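FAD-binding oxidoreductase (Gulosibacter chungangensis, PDB 7PBG) is a flavoprotein oxidase that uses covalently bound FAD to dehydrogenate 4-ethylphenol, a 4-alkylphenol, to 4-vinylphenol. Local coordinates at residues 170-182 and 229-241. Numbering follows the deposited sequence.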
ATOM      1  N   THR A 170      13.119   8.186  -7.673  1.00 17.05           N
ATOM      2  CA  THR A 170      12.757   9.463  -7.002  1.00 16.61           C
ATOM      3  C   THR A 170      12.190   9.154  -5.621  1.00 15.89           C
ATOM      4  O   THR A 170      12.078   8.001  -5.220  1.00 15.59           O
ATOM      5  CB  THR A 170      11.876  10.365  -7.849  1.00 15.84           C
ATOM      6  OG1 THR A 170      10.506   9.990  -7.684  1.00 17.45           O
ATOM      7  CG2 THR A 170      12.263  10.380  -9.311  1.00 17.19           C
ATOM      8  N   PRO A 171      11.723  10.152  -4.839  1.00 16.08           N
ATOM      9  CA  PRO A 171      10.999   9.805  -3.610  1.00 17.87           C
ATOM     10  C   PRO A 171       9.747   8.959  -3.919  1.00 17.55           C
ATOM     11  O   PRO A 171       9.314   8.230  -3.048  1.00 18.90           O
ATOM     12  CB  PRO A 171      10.600  11.162  -3.044  1.00 17.58           C
ATOM     13  CG  PRO A 171      11.685  12.069  -3.541  1.00 17.60           C
ATOM     14  CD  PRO A 171      11.929  11.600  -4.970  1.00 17.28           C
ATOM     15  N   TYR A 172       9.200   9.076  -5.132  1.00 16.20           N
ATOM     16  CA  TYR A 172       8.052   8.238  -5.614  1.00 16.52           C
ATOM     17  C   TYR A 172       8.542   6.929  -6.249  1.00 16.80           C
ATOM     18  O   TYR A 172       7.800   6.374  -7.086  1.00 16.98           O
ATOM     19  CB  TYR A 172       7.147   9.040  -6.568  1.00 17.12           C
ATOM     20  CG  TYR A 172       6.131   9.919  -5.888  1.00 15.71           C
ATOM     21  CD1 TYR A 172       6.462  10.721  -4.798  1.00 17.42           C
ATOM     22  CD2 TYR A 172       4.823   9.943  -6.312  1.00 16.81           C
ATOM     23  CE1 TYR A 172       5.515  11.524  -4.184  1.00 18.27           C
ATOM     24  CE2 TYR A 172       3.860  10.728  -5.695  1.00 16.98           C
ATOM     25  CZ  TYR A 172       4.220  11.555  -4.655  1.00 17.83           C
ATOM     26  OH  TYR A 172       3.243  12.317  -4.087  1.00 17.97           O
ATOM     27  N   ALA A 173       9.665   6.360  -5.801  1.00 17.02           N
ATOM     28  CA  ALA A 173      10.299   5.170  -6.426  1.00 16.92           C
ATOM     29  C   ALA A 173       9.367   3.959  -6.375  1.00 18.66           C
ATOM     30  O   ALA A 173       9.522   3.053  -7.217  1.00 18.37           O
ATOM     31  CB  ALA A 173      11.629   4.892  -5.759  1.00 20.07           C
ATOM     32  N   ASP A 174       8.556   3.827  -5.330  1.00 19.71           N
ATOM     33  CA  ASP A 174       7.704   2.619  -5.146  1.00 20.82           C
ATOM     34  C   ASP A 174       6.422   2.803  -5.962  1.00 19.44           C
ATOM     35  O   ASP A 174       5.436   3.363  -5.480  1.00 19.81           O
ATOM     36  CB  ASP A 174       7.370   2.382  -3.668  1.00 20.95           C
ATOM     37  CG  ASP A 174       6.688   1.054  -3.393  1.00 23.60           C
ATOM     38  OD1 ASP A 174       6.242   0.422  -4.337  1.00 21.34           O
ATOM     39  OD2 ASP A 174       6.678   0.605  -2.233  1.00 26.38           O
ATOM     40  N   HIS A 175       6.454   2.327  -7.185  1.00 21.81           N
ATOM     41  CA  HIS A 175       5.383   2.513  -8.173  1.00 20.49           C
ATOM     42  C   HIS A 175       4.081   1.963  -7.616  1.00 19.60           C
ATOM     43  O   HIS A 175       3.051   2.594  -7.801  1.00 19.70           O
ATOM     44  CB  HIS A 175       5.823   1.892  -9.496  1.00 20.16           C
ATOM     45  CG  HIS A 175       7.017   2.579 -10.070  1.00 18.96           C
ATOM     46  ND1 HIS A 175       7.722   2.067 -11.130  1.00 18.48           N
ATOM     47  CD2 HIS A 175       7.659   3.726  -9.705  1.00 18.95           C
ATOM     48  CE1 HIS A 175       8.686   2.900 -11.435  1.00 19.01           C
ATOM     49  NE2 HIS A 175       8.680   3.934 -10.573  1.00 18.91           N
ATOM     50  N   SER A 176       4.146   0.891  -6.861  1.00 19.44           N
ATOM     51  CA  SER A 176       2.932   0.264  -6.287  1.00 21.16           C
ATOM     52  C   SER A 176       2.274   1.194  -5.276  1.00 19.70           C
ATOM     53  O   SER A 176       1.066   1.106  -5.104  1.00 19.62           O
ATOM     54  CB  SER A 176       3.209  -1.061  -5.639  1.00 21.83           C
ATOM     55  OG  SER A 176       3.888  -0.879  -4.425  1.00 23.48           O
ATOM     56  N   MET A 177       3.035   2.022  -4.585  1.00 20.13           N
ATOM     57  CA  MET A 177       2.505   2.980  -3.579  1.00 21.52           C
ATOM     58  C   MET A 177       1.716   4.096  -4.263  1.00 19.26           C
ATOM     59  O   MET A 177       0.672   4.521  -3.737  1.00 22.33           O
ATOM     60  CB  MET A 177       3.680   3.593  -2.808  1.00 24.30           C
ATOM     61  CG  MET A 177       3.326   4.608  -1.748  1.00 29.33           C
ATOM     62  SD  MET A 177       4.845   4.928  -0.741  1.00 37.00           S
ATOM     63  CE  MET A 177       5.581   3.304  -0.630  1.00 28.82           C
ATOM     64  N   TRP A 178       2.133   4.507  -5.443  1.00 18.93           N
ATOM     65  CA  TRP A 178       1.535   5.678  -6.125  1.00 17.60           C
ATOM     66  C   TRP A 178       0.486   5.303  -7.159  1.00 18.38           C
ATOM     67  O   TRP A 178      -0.252   6.201  -7.564  1.00 18.37           O
ATOM     68  CB  TRP A 178       2.654   6.569  -6.649  1.00 18.33           C
ATOM     69  CG  TRP A 178       3.549   6.901  -5.507  1.00 17.91           C
ATOM     70  CD1 TRP A 178       4.807   6.421  -5.270  1.00 19.25           C
ATOM     71  CD2 TRP A 178       3.184   7.670  -4.351  1.00 18.54           C
ATOM     72  NE1 TRP A 178       5.266   6.899  -4.081  1.00 19.76           N
ATOM     73  CE2 TRP A 178       4.308   7.673  -3.496  1.00 20.97           C
ATOM     74  CE3 TRP A 178       2.038   8.386  -3.973  1.00 19.38           C
ATOM     75  CZ2 TRP A 178       4.324   8.350  -2.282  1.00 19.95           C
ATOM     76  CZ3 TRP A 178       2.045   9.039  -2.755  1.00 22.31           C
ATOM     77  CH2 TRP A 178       3.169   9.012  -1.926  1.00 21.01           C
ATOM     78  N   ARG A 179       0.416   4.016  -7.515  1.00 16.01           N
ATOM     79  CA  ARG A 179      -0.724   3.400  -8.226  1.00 17.23           C
ATOM     80  C   ARG A 179      -2.004   3.738  -7.465  1.00 17.04           C
ATOM     81  O   ARG A 179      -2.091   3.430  -6.264  1.00 16.22           O
ATOM     82  CB  ARG A 179      -0.511   1.898  -8.274  1.00 17.45           C
ATOM     83  CG  ARG A 179      -1.652   1.088  -8.889  1.00 19.30           C
ATOM     84  CD  ARG A 179      -1.491  -0.353  -8.521  1.00 18.89           C
ATOM     85  NE  ARG A 179      -1.817  -0.541  -7.108  1.00 22.78           N
ATOM     86  CZ  ARG A 179      -1.250  -1.402  -6.277  1.00 23.00           C
ATOM     87  NH1 ARG A 179      -0.323  -2.223  -6.709  1.00 25.77           N
ATOM     88  NH2 ARG A 179      -1.608  -1.434  -5.012  1.00 26.09           N
ATOM     89  N   CYS A 180      -3.046   4.206  -8.146  1.00 16.80           N
ATOM     90  CA  CYS A 180      -4.344   4.389  -7.474  1.00 16.81           C
ATOM     91  C   CYS A 180      -5.486   4.367  -8.478  1.00 18.38           C
ATOM     92  O   CYS A 180      -5.574   5.274  -9.322  1.00 18.13           O
ATOM     93  CB  CYS A 180      -4.337   5.701  -6.698  1.00 18.25           C
ATOM     94  SG  CYS A 180      -5.773   5.818  -5.601  1.00 19.87           S
ATOM     95  N   GLY A 181      -6.248   3.303  -8.496  1.00 20.17           N
ATOM     96  CA  GLY A 181      -7.436   3.199  -9.348  1.00 17.31           C
ATOM     97  C   GLY A 181      -7.096   2.440 -10.607  1.00 19.67           C
ATOM     98  O   GLY A 181      -6.362   2.991 -11.476  1.00 20.41           O
ATOM     99  N   MET A 182      -7.659   1.253 -10.769  1.00 19.33           N
ATOM    100  CA  MET A 182      -7.373   0.385 -11.918  1.00 17.36           C
ATOM    101  C   MET A 182      -8.710  -0.040 -12.509  1.00 18.44           C
ATOM    102  O   MET A 182      -9.665  -0.299 -11.730  1.00 16.91           O
ATOM    103  CB  MET A 182      -6.630  -0.877 -11.466  1.00 18.01           C
ATOM    104  CG  MET A 182      -5.241  -0.586 -11.019  1.00 19.51           C
ATOM    105  SD  MET A 182      -4.520  -2.008 -10.188  1.00 21.61           S
ATOM    106  CE  MET A 182      -4.178  -3.070 -11.593  1.00 21.05           C
ATOM    107  N   THR A 229      -6.681  -2.336 -17.939  1.00 18.32           N
ATOM    108  CA  THR A 229      -6.914  -1.509 -19.153  1.00 17.57           C
ATOM    109  C   THR A 229      -6.732  -0.028 -18.830  1.00 16.81           C
ATOM    110  O   THR A 229      -6.733   0.800 -19.760  1.00 18.28           O
ATOM    111  CB  THR A 229      -8.295  -1.847 -19.705  1.00 20.57           C
ATOM    112  OG1 THR A 229      -9.256  -1.569 -18.682  1.00 21.34           O
ATOM    113  CG2 THR A 229      -8.369  -3.299 -20.123  1.00 20.02           C
ATOM    114  N   ARG A 230      -6.592   0.325 -17.575  1.00 18.13           N
ATOM    115  CA  ARG A 230      -6.471   1.761 -17.172  1.00 16.91           C
ATOM    116  C   ARG A 230      -5.899   1.795 -15.777  1.00 16.86           C
ATOM    117  O   ARG A 230      -6.302   0.933 -14.924  1.00 18.01           O
ATOM    118  CB  ARG A 230      -7.841   2.453 -17.255  1.00 17.74           C
ATOM    119  CG  ARG A 230      -7.724   3.966 -17.092  1.00 18.29           C
ATOM    120  CD  ARG A 230      -9.021   4.665 -16.757  1.00 20.43           C
ATOM    121  NE  ARG A 230      -9.967   4.493 -17.837  1.00 21.76           N
ATOM    122  CZ  ARG A 230     -10.915   5.334 -18.175  1.00 26.27           C
ATOM    123  NH1 ARG A 230     -11.084   6.466 -17.507  1.00 24.42           N
ATOM    124  NH2 ARG A 230     -11.665   5.038 -19.220  1.00 24.30           N
ATOM    125  N   MET A 231      -5.020   2.760 -15.480  1.00 19.14           N
ATOM    126  CA  MET A 231      -4.397   2.850 -14.156  1.00 18.59           C
ATOM    127  C   MET A 231      -4.104   4.311 -13.829  1.00 18.00           C
ATOM    128  O   MET A 231      -3.608   5.037 -14.730  1.00 16.38           O
ATOM    129  CB  MET A 231      -3.089   2.072 -14.088  1.00 18.39           C
ATOM    130  CG  MET A 231      -2.477   2.044 -12.694  1.00 20.97           C
ATOM    131  SD  MET A 231      -0.880   1.233 -12.702  1.00 19.88           S
ATOM    132  CE  MET A 231      -1.472  -0.438 -12.455  1.00 21.69           C
ATOM    133  N   GLY A 232      -4.481   4.732 -12.618  1.00 17.23           N
ATOM    134  CA  GLY A 232      -4.039   6.049 -12.139  1.00 15.41           C
ATOM    135  C   GLY A 232      -2.648   5.938 -11.548  1.00 17.39           C
ATOM    136  O   GLY A 232      -2.343   4.921 -10.856  1.00 16.64           O
ATOM    137  N   MET A 233      -1.816   6.945 -11.792  1.00 16.94           N
ATOM    138  CA  MET A 233      -0.446   6.987 -11.221  1.00 17.85           C
ATOM    139  C   MET A 233      -0.280   8.348 -10.581  1.00 17.09           C
ATOM    140  O   MET A 233      -0.335   9.334 -11.330  1.00 17.82           O
ATOM    141  CB  MET A 233       0.651   6.741 -12.253  1.00 16.50           C
ATOM    142  CG  MET A 233       2.078   6.835 -11.704  1.00 16.46           C
ATOM    143  SD  MET A 233       2.308   5.712 -10.272  1.00 20.31           S
ATOM    144  CE  MET A 233       1.976   4.122 -11.032  1.00 18.62           C
ATOM    145  N   GLN A 234      -0.234   8.401  -9.255  1.00 15.79           N
ATOM    146  CA  GLN A 234      -0.022   9.709  -8.554  1.00 15.08           C
ATOM    147  C   GLN A 234       1.416  10.188  -8.829  1.00 17.06           C
ATOM    148  O   GLN A 234       2.315   9.345  -8.948  1.00 16.69           O
ATOM    149  CB  GLN A 234      -0.355   9.505  -7.082  1.00 15.97           C
ATOM    150  CG  GLN A 234      -1.803   9.130  -6.913  1.00 15.93           C
ATOM    151  CD  GLN A 234      -2.201   8.800  -5.512  1.00 17.01           C
ATOM    152  OE1 GLN A 234      -1.356   8.588  -4.645  1.00 21.47           O
ATOM    153  NE2 GLN A 234      -3.498   8.797  -5.304  1.00 16.38           N
ATOM    154  N   LEU A 235       1.606  11.496  -9.002  1.00 15.85           N
ATOM    155  CA  LEU A 235       2.847  12.092  -9.497  1.00 16.38           C
ATOM    156  C   LEU A 235       3.340  13.119  -8.500  1.00 16.79           C
ATOM    157  O   LEU A 235       2.569  13.941  -8.039  1.00 18.86           O
ATOM    158  CB  LEU A 235       2.619  12.784 -10.863  1.00 16.85           C
ATOM    159  CG  LEU A 235       2.116  11.910 -12.001  1.00 16.53           C
ATOM    160  CD1 LEU A 235       2.041  12.716 -13.326  1.00 18.99           C
ATOM    161  CD2 LEU A 235       3.005  10.683 -12.167  1.00 18.94           C
ATOM    162  N   MET A 236       4.617  13.057  -8.235  1.00 15.91           N
ATOM    163  CA  MET A 236       5.230  13.981  -7.266  1.00 16.67           C
ATOM    164  C   MET A 236       5.094  15.383  -7.805  1.00 16.68           C
ATOM    165  O   MET A 236       5.499  15.696  -8.944  1.00 18.07           O
ATOM    166  CB  MET A 236       6.697  13.619  -7.006  1.00 18.64           C
ATOM    167  CG  MET A 236       7.332  14.470  -5.937  1.00 22.96           C
ATOM    168  SD  MET A 236       8.948  13.747  -5.553  1.00 24.40           S
ATOM    169  CE  MET A 236       9.922  15.209  -5.206  1.00 29.74           C
ATOM    170  N   PRO A 237       4.605  16.346  -6.991  1.00 18.59           N
ATOM    171  CA  PRO A 237       4.730  17.744  -7.376  1.00 19.39           C
ATOM    172  C   PRO A 237       6.202  18.154  -7.518  1.00 19.06           C
ATOM    173  O   PRO A 237       7.020  17.773  -6.704  1.00 20.16           O
ATOM    174  CB  PRO A 237       4.067  18.474  -6.184  1.00 20.02           C
ATOM    175  CG  PRO A 237       3.118  17.468  -5.614  1.00 21.13           C
ATOM    176  CD  PRO A 237       3.876  16.168  -5.733  1.00 18.36           C
ATOM    177  N   THR A 238       6.513  18.903  -8.562  1.00 18.58           N
ATOM    178  CA  THR A 238       7.873  19.363  -8.840  1.00 19.36           C
ATOM    179  C   THR A 238       8.313  20.302  -7.723  1.00 21.10           C
ATOM    180  O   THR A 238       7.675  21.311  -7.471  1.00 21.10           O
ATOM    181  CB  THR A 238       7.939  20.056 -10.217  1.00 22.62           C
ATOM    182  OG1 THR A 238       7.456  19.170 -11.230  1.00 20.76           O
ATOM    183  CG2 THR A 238       9.333  20.527 -10.552  1.00 24.95           C
ATOM    184  N   PRO A 239       9.451  20.001  -7.064  1.00 20.56           N
ATOM    185  CA  PRO A 239       9.992  20.836  -5.994  1.00 22.17           C
ATOM    186  C   PRO A 239      10.726  22.030  -6.580  1.00 20.58           C
ATOM    187  O   PRO A 239      10.957  22.107  -7.761  1.00 21.68           O
ATOM    188  CB  PRO A 239      10.952  19.915  -5.231  1.00 24.79           C
ATOM    189  CG  PRO A 239      11.407  18.924  -6.286  1.00 22.80           C
ATOM    190  CD  PRO A 239      10.286  18.816  -7.308  1.00 21.99           C
ATOM    191  N   PRO A 240      11.041  23.052  -5.763  1.00 23.87           N
ATOM    192  CA  PRO A 240      11.715  24.232  -6.295  1.00 24.83           C
ATOM    193  C   PRO A 240      13.059  23.951  -7.000  1.00 22.66           C
ATOM    194  O   PRO A 240      13.376  24.536  -8.054  1.00 22.22           O
ATOM    195  CB  PRO A 240      11.944  25.092  -5.041  1.00 24.79           C
ATOM    196  CG  PRO A 240      10.959  24.606  -4.024  1.00 25.41           C
ATOM    197  CD  PRO A 240      10.625  23.160  -4.371  1.00 24.12           C
ATOM    198  N   GLU A 241      13.853  23.046  -6.424  1.00 22.28           N
ATOM    199  CA  GLU A 241      15.187  22.680  -6.935  1.00 22.32           C
ATOM    200  C   GLU A 241      15.461  21.215  -6.670  1.00 19.51           C
ATOM    201  O   GLU A 241      14.832  20.664  -5.759  1.00 19.12           O
ATOM    202  CB  GLU A 241      16.236  23.542  -6.227  1.00 25.09           C
ATOM    203  CG  GLU A 241      17.503  23.693  -6.984  1.00 31.22           C
ATOM    204  CD  GLU A 241      18.299  24.960  -6.678  1.00 29.12           C
ATOM    205  OE1 GLU A 241      17.781  25.928  -6.094  1.00 31.77           O
ATOM    206  OE2 GLU A 241      19.423  24.960  -7.063  1.00 37.26           O
TER
HETATM  207  O   HOH W   1      -1.996   6.068  -3.568  1.00 35.85           O
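Strands 179-182 and 229-234 pair antiparallel, their axes 156° apart in direction. Arg179 opposite Met233 and Met182 opposite Met231 are both non-hydrogen-bonded pairs, yet the step from Arg179 to Met182 is three residues, that from Met231 to Met233 only two: a beta bulge. Three bonds stitch the ladder: Gln234 N to Trp178 O, Cys180 N to Gly232 O and Gly232 N to Gly181 O at 2.8 Å. Gly232 must be small, since a CB there would run into Cys180 O.

Before the strand, the Tyr172 ring is gripped on both faces. Met236 CB sits 3.7 Å from the ring centroid and 14° off its normal, a CH-pi contact, while Trp178 CE2 covers the opposite face and Gln234 O meets the edge. With CG anti to the backbone N (chi1 -175°), the Met236 chain passes over the tyrosine and brings SD to 3.7 Å from Pro171 CD. Replacing Tyr172 by an alanine is likely to open a gap between Met236 and Trp178 and to leave Arg436 of the second subunit without its hydroxyl partner. The Gln234 side chain crosses Trp178 at about a right angle, placing OE1 at the indole edge, 3.5 Å from CE3; a water donates to OE1 and Met177 O, and NE2 bonds His206 O. Met233 SD packs against Trp178 CB at 3.7 Å.

Arg179, Met182, Met231 and Met233 share one sheet face, where helix 158-163 touches Arg179, Met182 and Met233. Along its other edge, strand 226-237 pairs with strand 123-126, placing this ladder inside the antiparallel sheet of the FAD-binding domain.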